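Local atomic coordinates of chitinase (Chromobacterium violaceum, PDB entry 4TXG), a protein that probably hydrolyses the glycosidic bonds of chitin, as a family 18 glycoside hydrolase that also carries a carbohydrate-binding module. Residues A[552-566]-A[570-584]. Numbering follows the deposited sequence.
Sequences TGSYQRNYNGALAAP and NAGKKVFLSTEDEQS. With CS (cesium ion), chain C.
Arg-557 meets Asp-581 side-on: NE reaches OD2 at 2.8 Å and NH2 reaches OD1 at 3.1 Å, each on the syn lone pair. Guanidinium and carboxylate planes are only 18° apart. The extended Arg-557 chain brings this edge up to the carboxylate. Its NH2 also donates to OE1 of Gln-583 (2.8 Å), again near the guanidinium plane, so one nitrogen bridges two acceptors. Gln-583 in turn lies flat on Tyr-559: amide and ring planes differ by 5°, CD stands 3.5 Å above the ring centre, and CG adds a CH-pi contact. The Tyr-559 hydroxyl bonds to Gln-587, one turn further along the same helix. Asp-581 is the N-cap of helix 582-594 and forms a capping box with Ser-584. Pro-566 sets CG and CD against Ser-584 OG (3.6 Å each), and its O accepts from Thr-579 N.

At the other end, Asn-570 points ND2 at the centre of one Tyr-555 face, the planes being 88° apart, while donating to Thr-552 O (2.9 Å) in a nearly straight bond in the carbonyl plane. Asp-502 takes both the Tyr-555 hydroxyl and Lys-573 NZ, which also share a water.

Strands 556-560 and 565-570 are thus tied to the helix start; their antiparallel sheet, inserted between barrel strands 457-462 and 599-603, is consistent with the GH18 insertion domain. Arg-557, Lys-526 and the capping bond from Gln-583 N to OD1 would probably stabilise the Asp-581 carboxylate as an anion.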
loop_
_atom_site.group_PDB
_atom_site.type_symbol
_atom_site.label_atom_id
_atom_site.label_comp_id
_atom_site.label_asym_id
_atom_site.label_seq_id
_atom_site.Cartn_x
_atom_site.Cartn_y
_atom_site.Cartn_z
ATOM N N THR A 552 27.336 -1.638 23.019
ATOM C CA THR A 552 28.699 -2.089 22.747
ATOM C C THR A 552 29.082 -1.784 21.300
ATOM O O THR A 552 28.238 -1.812 20.403
ATOM C CB THR A 552 28.860 -3.596 23.019
ATOM O OG1 THR A 552 27.858 -4.325 22.301
ATOM C CG2 THR A 552 28.705 -3.884 24.502
ATOM N N GLY A 553 30.355 -1.489 21.075
ATOM C CA GLY A 553 30.822 -1.140 19.748
ATOM C C GLY A 553 30.340 0.234 19.330
ATOM O O GLY A 553 29.934 1.042 20.166
ATOM N N SER A 554 30.389 0.500 18.030
ATOM C CA SER A 554 29.979 1.789 17.497
ATOM C C SER A 554 29.003 1.609 16.339
ATOM O O SER A 554 29.250 0.814 15.432
ATOM C CB SER A 554 31.200 2.591 17.042
ATOM O OG SER A 554 30.804 3.755 16.337
ATOM N N TYR A 555 27.895 2.343 16.374
ATOM C CA TYR A 555 26.926 2.299 15.286
ATOM C C TYR A 555 27.249 3.376 14.257
ATOM O O TYR A 555 26.958 4.556 14.468
ATOM C CB TYR A 555 25.500 2.485 15.817
ATOM C CG TYR A 555 25.018 1.373 16.732
ATOM C CD1 TYR A 555 25.334 1.377 18.086
ATOM C CD2 TYR A 555 24.235 0.332 16.243
ATOM C CE1 TYR A 555 24.880 0.375 18.930
ATOM C CE2 TYR A 555 23.777 -0.678 17.078
ATOM C CZ TYR A 555 24.105 -0.649 18.421
ATOM O OH TYR A 555 23.660 -1.651 19.258
ATOM N N GLN A 556 27.858 2.972 13.148
ATOM C CA GLN A 556 28.271 3.923 12.120
ATOM C C GLN A 556 27.178 4.117 11.078
ATOM O O GLN A 556 26.707 3.150 10.480
ATOM C CB GLN A 556 29.557 3.448 11.442
ATOM C CG GLN A 556 29.949 4.265 10.230
ATOM C CD GLN A 556 30.937 3.537 9.335
ATOM O OE1 GLN A 556 30.668 2.425 8.864
ATOM N NE2 GLN A 556 32.090 4.157 9.101
ATOM N N ARG A 557 26.773 5.362 10.846
ATOM C CA ARG A 557 25.771 5.609 9.811
ATOM C C ARG A 557 26.391 5.526 8.424
ATOM O O ARG A 557 27.454 6.093 8.162
ATOM C CB ARG A 557 25.097 6.970 9.999
ATOM C CG ARG A 557 24.013 7.264 8.954
ATOM C CD ARG A 557 23.367 8.615 9.206
ATOM N NE ARG A 557 22.351 8.936 8.205
ATOM C CZ ARG A 557 22.622 9.405 6.988
ATOM N NH1 ARG A 557 23.884 9.595 6.600
ATOM N NH2 ARG A 557 21.629 9.679 6.156
ATOM N N ASN A 558 25.710 4.788 7.553
ATOM C CA ASN A 558 26.082 4.640 6.158
ATOM C C ASN A 558 24.954 5.160 5.296
ATOM O O ASN A 558 23.805 5.173 5.724
ATOM C CB ASN A 558 26.349 3.174 5.819
ATOM C CG ASN A 558 27.679 2.689 6.335
ATOM O OD1 ASN A 558 28.611 2.472 5.559
ATOM N ND2 ASN A 558 27.785 2.525 7.649
ATOM N N TYR A 559 25.267 5.585 4.080
ATOM C CA TYR A 559 24.203 5.980 3.164
ATOM C C TYR A 559 24.563 5.555 1.758
ATOM O O TYR A 559 25.710 5.693 1.329
ATOM C CB TYR A 559 23.957 7.494 3.206
ATOM C CG TYR A 559 22.665 7.907 2.518
ATOM C CD1 TYR A 559 21.458 7.850 3.195
ATOM C CD2 TYR A 559 22.654 8.348 1.199
ATOM C CE1 TYR A 559 20.263 8.217 2.588
ATOM C CE2 TYR A 559 21.456 8.716 0.574
ATOM C CZ TYR A 559 20.270 8.651 1.280
ATOM O OH TYR A 559 19.077 9.015 0.693
ATOM N N ASN A 560 23.576 5.038 1.040
ATOM C CA ASN A 560 23.763 4.676 -0.352
ATOM C C ASN A 560 22.764 5.458 -1.207
ATOM O O ASN A 560 21.562 5.217 -1.132
ATOM C CB ASN A 560 23.593 3.158 -0.517
ATOM C CG ASN A 560 23.845 2.681 -1.932
ATOM O OD1 ASN A 560 23.206 3.134 -2.874
ATOM N ND2 ASN A 560 24.776 1.745 -2.082
ATOM N N GLY A 561 23.264 6.403 -2.004
ATOM C CA GLY A 561 22.394 7.260 -2.802
ATOM C C GLY A 561 21.724 6.555 -3.974
ATOM O O GLY A 561 20.685 7.004 -4.462
ATOM N N ALA A 562 22.317 5.459 -4.437
ATOM C CA ALA A 562 21.702 4.672 -5.504
ATOM C C ALA A 562 20.426 4.013 -4.998
ATOM O O ALA A 562 19.481 3.786 -5.752
ATOM C CB ALA A 562 22.691 3.623 -6.033
ATOM N N LEU A 563 20.397 3.719 -3.701
ATOM C CA LEU A 563 19.252 3.066 -3.078
ATOM C C LEU A 563 18.353 4.042 -2.318
ATOM O O LEU A 563 17.241 3.692 -1.940
ATOM C CB LEU A 563 19.735 1.981 -2.109
ATOM C CG LEU A 563 20.524 0.818 -2.716
ATOM C CD1 LEU A 563 21.255 0.011 -1.639
ATOM C CD2 LEU A 563 19.569 -0.060 -3.511
ATOM N N ALA A 564 18.854 5.257 -2.103
ATOM C CA ALA A 564 18.276 6.217 -1.156
ATOM C C ALA A 564 18.047 5.559 0.205
ATOM O O ALA A 564 16.963 5.645 0.781
ATOM C CB ALA A 564 16.972 6.821 -1.697
ATOM N N ALA A 565 19.088 4.913 0.715
ATOM C CA ALA A 565 18.970 4.104 1.926
ATOM C C ALA A 565 20.077 4.398 2.939
ATOM O O ALA A 565 21.257 4.268 2.631
ATOM C CB ALA A 565 18.979 2.635 1.565
ATOM N N PRO A 566 19.690 4.815 4.153
ATOM C CA PRO A 566 20.636 4.895 5.264
ATOM C C PRO A 566 20.591 3.623 6.101
ATOM O O PRO A 566 19.579 2.919 6.115
ATOM C CB PRO A 566 20.131 6.098 6.072
ATOM C CG PRO A 566 18.621 6.107 5.826
ATOM C CD PRO A 566 18.364 5.350 4.514
ATOM N N ASN A 570 27.255 -1.780 12.865
ATOM C CA ASN A 570 28.082 -1.971 14.045
ATOM C C ASN A 570 29.048 -3.118 13.781
ATOM O O ASN A 570 28.682 -4.284 13.898
ATOM C CB ASN A 570 27.209 -2.246 15.273
ATOM C CG ASN A 570 27.994 -2.232 16.571
ATOM O OD1 ASN A 570 29.092 -2.782 16.659
ATOM N ND2 ASN A 570 27.425 -1.601 17.596
ATOM N N ALA A 571 30.278 -2.779 13.405
ATOM C CA ALA A 571 31.260 -3.781 12.996
ATOM C C ALA A 571 31.615 -4.733 14.128
ATOM O O ALA A 571 31.896 -5.911 13.895
ATOM C CB ALA A 571 32.517 -3.101 12.475
ATOM N N GLY A 572 31.613 -4.219 15.353
ATOM C CA GLY A 572 31.929 -5.033 16.513
ATOM C C GLY A 572 30.911 -6.138 16.747
ATOM O O GLY A 572 31.278 -7.259 17.093
ATOM N N LYS A 573 29.632 -5.823 16.552
ATOM C CA LYS A 573 28.559 -6.796 16.759
ATOM C C LYS A 573 28.129 -7.467 15.457
ATOM O O LYS A 573 27.329 -8.411 15.467
ATOM C CB LYS A 573 27.337 -6.125 17.394
ATOM C CG LYS A 573 27.604 -5.393 18.696
ATOM C CD LYS A 573 26.337 -4.701 19.195
ATOM C CE LYS A 573 25.328 -5.699 19.749
ATOM N NZ LYS A 573 24.126 -5.005 20.321
ATOM N N LYS A 574 28.664 -6.970 14.344
ATOM C CA LYS A 574 28.204 -7.338 13.009
ATOM C C LYS A 574 26.693 -7.138 12.900
ATOM O O LYS A 574 25.972 -8.002 12.402
ATOM C CB LYS A 574 28.597 -8.779 12.673
ATOM C CG LYS A 574 30.116 -9.015 12.614
ATOM C CD LYS A 574 30.728 -8.324 11.398
ATOM C CE LYS A 574 32.180 -8.724 11.180
ATOM N NZ LYS A 574 33.058 -8.071 12.184
ATOM N N VAL A 575 26.226 -5.984 13.376
ATOM C CA VAL A 575 24.801 -5.646 13.354
ATOM C C VAL A 575 24.507 -4.594 12.280
ATOM O O VAL A 575 25.174 -3.567 12.202
ATOM C CB VAL A 575 24.312 -5.128 14.733
ATOM C CG1 VAL A 575 22.941 -4.410 14.609
ATOM C CG2 VAL A 575 24.231 -6.268 15.730
ATOM N N PHE A 576 23.519 -4.894 11.441
ATOM C CA PHE A 576 23.033 -4.009 10.383
ATOM C C PHE A 576 21.614 -3.593 10.738
ATOM O O PHE A 576 20.738 -4.452 10.853
ATOM C CB PHE A 576 23.064 -4.744 9.028
ATOM C CG PHE A 576 22.538 -3.946 7.849
ATOM C CD1 PHE A 576 21.173 -3.778 7.637
ATOM C CD2 PHE A 576 23.419 -3.439 6.902
ATOM C CE1 PHE A 576 20.704 -3.070 6.530
ATOM C CE2 PHE A 576 22.949 -2.745 5.788
ATOM C CZ PHE A 576 21.601 -2.555 5.611
ATOM N N LEU A 577 21.376 -2.294 10.910
ATOM C CA LEU A 577 20.022 -1.801 11.158
ATOM C C LEU A 577 19.607 -0.892 10.020
ATOM O O LEU A 577 20.228 0.142 9.805
ATOM C CB LEU A 577 19.938 -1.040 12.490
ATOM C CG LEU A 577 20.228 -1.850 13.753
ATOM C CD1 LEU A 577 20.263 -0.940 14.969
ATOM C CD2 LEU A 577 19.175 -2.926 13.930
ATOM N N SER A 578 18.573 -1.280 9.277
ATOM C CA SER A 578 18.084 -0.421 8.206
ATOM C C SER A 578 17.287 0.741 8.781
ATOM O O SER A 578 16.350 0.532 9.547
ATOM C CB SER A 578 17.212 -1.212 7.224
ATOM O OG SER A 578 16.608 -0.328 6.302
ATOM N N THR A 579 17.653 1.960 8.406
ATOM C CA THR A 579 17.000 3.135 8.964
ATOM C C THR A 579 16.330 3.988 7.886
ATOM O O THR A 579 16.384 3.680 6.694
ATOM C CB THR A 579 18.003 4.005 9.760
ATOM O OG1 THR A 579 19.078 4.408 8.903
ATOM C CG2 THR A 579 18.576 3.217 10.943
ATOM N N GLU A 580 15.674 5.051 8.327
ATOM C CA GLU A 580 15.050 6.019 7.435
ATOM C C GLU A 580 15.206 7.355 8.138
ATOM O O GLU A 580 14.786 7.498 9.289
ATOM C CB GLU A 580 13.573 5.672 7.190
ATOM C CG GLU A 580 12.858 6.549 6.163
ATOM C CD GLU A 580 13.116 6.109 4.727
ATOM O OE1 GLU A 580 14.288 6.075 4.299
ATOM O OE2 GLU A 580 12.145 5.784 4.020
ATOM N N ASP A 581 15.840 8.331 7.498
ATOM C CA ASP A 581 16.019 9.611 8.189
ATOM C C ASP A 581 15.945 10.781 7.216
ATOM O O ASP A 581 15.416 10.634 6.114
ATOM C CB ASP A 581 17.322 9.630 9.022
ATOM C CG ASP A 581 18.601 9.480 8.196
ATOM O OD1 ASP A 581 18.626 9.787 6.982
ATOM O OD2 ASP A 581 19.627 9.073 8.803
ATOM N N GLU A 582 16.438 11.947 7.621
ATOM C CA GLU A 582 16.157 13.145 6.836
ATOM C C GLU A 582 16.760 13.086 5.437
ATOM O O GLU A 582 16.208 13.654 4.491
ATOM C CB GLU A 582 16.645 14.390 7.573
ATOM C CG GLU A 582 15.856 14.642 8.852
ATOM C CD GLU A 582 16.666 15.343 9.929
ATOM O OE1 GLU A 582 17.236 14.647 10.811
ATOM O OE2 GLU A 582 16.715 16.591 9.906
ATOM N N GLN A 583 17.882 12.391 5.290
ATOM C CA GLN A 583 18.522 12.346 3.978
ATOM C C GLN A 583 17.693 11.513 3.003
ATOM O O GLN A 583 17.491 11.918 1.850
ATOM C CB GLN A 583 19.951 11.794 4.070
ATOM C CG GLN A 583 20.728 11.933 2.747
ATOM C CD GLN A 583 22.189 11.539 2.881
ATOM O OE1 GLN A 583 22.624 11.097 3.945
ATOM N NE2 GLN A 583 22.956 11.703 1.801
ATOM N N SER A 584 17.195 10.362 3.457
ATOM C CA SER A 584 16.442 9.490 2.564
ATOM C C SER A 584 15.029 10.018 2.333
ATOM O O SER A 584 14.495 9.899 1.228
ATOM C CB SER A 584 16.393 8.051 3.097
ATOM O OG SER A 584 15.907 7.972 4.427
HETATM CS CS CS C . 28.751 6.616 15.760
HETATM O O HOH W 1 25.019 -2.409 21.389
HETATM O O HOH W 2 24.863 -5.438 23.332
HETATM O O HOH W 3 30.872 -0.012 13.081
HETATM O O HOH W 4 32.080 -1.340 16.173
HETATM O O HOH W 5 15.219 4.193 2.415
HETATM O O HOH W 6 17.919 1.303 4.635
#